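Local coordinates for protein type III effector NopAA (Sinorhizobium fredii USDA 257, PDB 6SDU) that hydrolyses xyloglucan as a type III secreted effector of family 12 glycoside hydrolases, and probably other beta-glucans, at residues 94-98 / 122-126. Numbering follows the deposited sequence.
Sequences FNQEV and WTNYT
Phe94 lays one face of its ring over the methyl of Thr123: CG2 sits 4.0 Å from the ring centroid and 27° off the normal, a CH-pi contact whose closest atoms, Phe94 CZ and Thr123 CG2, are 3.6 Å apart. The backbone is extended from Phe94 through Val98, so every second residue, Phe94, Gln96 and Val98, points CA-to-CB toward 122-126. At Thr123 the backbone turns a corner (phi/psi -89/-41) before extending again at Asn124, and both point CA-to-CB toward 94-98. CA separations of 9.4 Å for Phe94-Thr123 and 8.4 Å for Val98-Asn124 leave the meeting to side chains. With chi1 at p (70°), Gln96 sends NE2 to Thr123 OG1 at 3.4 Å, a nearly linear (175°) but weak hydrogen bond; Tyr214 OH bonds both Gln96 OE1 and Thr123 OG1, joining the buried Gln96 and Thr123 through a shared partner. Val98 CG2 approaches Asn124 ND2 at 3.4 Å, while that amide and Gln96 NE2 both hydrogen-bond Asn185 OD1. Strand 90-97 belongs to the antiparallel sheet and strand 117-125 to the mixed sheet facing it, which also carries Trp122 of the glucose pocket. Such inward-facing side chains, meeting between two stacked sheets, typify the beta-sandwich (jelly-roll) core of family 12 glycoside hydrolases.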
# COMPACT_ATOMS: atom_id res chain seq x y z
N PHE A 94 2.61 3.66 -11.26
CA PHE A 94 3.48 4.18 -10.20
C PHE A 94 4.92 4.28 -10.70
O PHE A 94 5.36 3.48 -11.53
CB PHE A 94 3.43 3.31 -8.93
CG PHE A 94 3.94 1.89 -9.14
CD1 PHE A 94 3.12 0.92 -9.71
CD2 PHE A 94 5.22 1.52 -8.72
CE1 PHE A 94 3.57 -0.38 -9.91
CE2 PHE A 94 5.68 0.22 -8.90
CZ PHE A 94 4.85 -0.74 -9.51
N ASN A 95 5.62 5.31 -10.25
CA ASN A 95 7.05 5.47 -10.49
C ASN A 95 7.66 6.07 -9.22
O ASN A 95 7.26 7.16 -8.81
CB ASN A 95 7.29 6.37 -11.71
CG ASN A 95 8.76 6.53 -12.03
OD1 ASN A 95 9.54 5.60 -11.88
ND2 ASN A 95 9.14 7.74 -12.45
N GLN A 96 8.64 5.40 -8.62
CA GLN A 96 9.11 5.86 -7.32
C GLN A 96 10.63 5.74 -7.17
O GLN A 96 11.30 5.02 -7.91
CB GLN A 96 8.43 5.08 -6.19
CG GLN A 96 8.89 3.61 -6.10
CD GLN A 96 7.76 2.67 -5.77
OE1 GLN A 96 6.60 3.07 -5.73
NE2 GLN A 96 8.10 1.40 -5.52
N GLU A 97 11.16 6.48 -6.20
CA GLU A 97 12.56 6.38 -5.78
C GLU A 97 12.57 6.10 -4.28
O GLU A 97 11.98 6.86 -3.50
CB GLU A 97 13.31 7.68 -6.09
CG GLU A 97 13.43 8.04 -7.58
CD GLU A 97 13.89 9.50 -7.79
OE1 GLU A 97 13.63 10.35 -6.91
OE2 GLU A 97 14.52 9.80 -8.83
N VAL A 98 13.23 5.03 -3.87
CA VAL A 98 13.14 4.52 -2.51
C VAL A 98 14.54 4.47 -1.93
O VAL A 98 15.54 4.44 -2.67
CB VAL A 98 12.47 3.12 -2.47
CG1 VAL A 98 11.04 3.16 -3.01
CG2 VAL A 98 13.30 2.13 -3.26
N TRP A 122 2.12 -5.07 -2.51
CA TRP A 122 3.47 -4.59 -2.14
C TRP A 122 4.37 -4.57 -3.38
O TRP A 122 4.71 -5.62 -3.92
CB TRP A 122 4.07 -5.49 -1.06
CG TRP A 122 3.38 -5.49 0.31
CD1 TRP A 122 2.07 -5.18 0.58
CD2 TRP A 122 3.97 -5.84 1.57
NE1 TRP A 122 1.81 -5.30 1.93
CE2 TRP A 122 2.96 -5.70 2.56
CE3 TRP A 122 5.26 -6.25 1.96
CZ2 TRP A 122 3.20 -5.96 3.92
CZ3 TRP A 122 5.50 -6.50 3.32
CH2 TRP A 122 4.48 -6.35 4.28
N THR A 123 4.77 -3.38 -3.82
CA THR A 123 5.64 -3.29 -5.00
C THR A 123 7.13 -3.36 -4.66
O THR A 123 7.89 -3.97 -5.41
CB THR A 123 5.36 -2.00 -5.77
OG1 THR A 123 5.67 -0.85 -4.95
CG2 THR A 123 3.91 -1.96 -6.24
N ASN A 124 7.58 -2.71 -3.59
CA ASN A 124 8.98 -2.75 -3.17
C ASN A 124 8.97 -2.71 -1.64
O ASN A 124 8.14 -2.01 -1.05
CB ASN A 124 9.82 -1.60 -3.75
CG ASN A 124 11.34 -1.87 -3.71
OD1 ASN A 124 11.81 -2.91 -3.21
ND2 ASN A 124 12.11 -0.93 -4.22
N TYR A 125 9.82 -3.51 -1.02
CA TYR A 125 9.76 -3.65 0.43
C TYR A 125 11.12 -4.15 0.91
O TYR A 125 11.97 -4.55 0.12
CB TYR A 125 8.61 -4.58 0.85
CG TYR A 125 8.44 -5.84 -0.01
CD1 TYR A 125 7.83 -5.78 -1.28
CD2 TYR A 125 8.86 -7.07 0.45
CE1 TYR A 125 7.68 -6.92 -2.06
CE2 TYR A 125 8.71 -8.22 -0.32
CZ TYR A 125 8.12 -8.14 -1.56
OH TYR A 125 7.99 -9.28 -2.30
N THR A 126 11.33 -4.08 2.22
CA THR A 126 12.61 -4.51 2.78
C THR A 126 12.64 -5.97 3.20
O THR A 126 13.70 -6.43 3.62
CB THR A 126 12.99 -3.67 4.01
OG1 THR A 126 11.92 -3.74 4.97
CG2 THR A 126 13.21 -2.26 3.62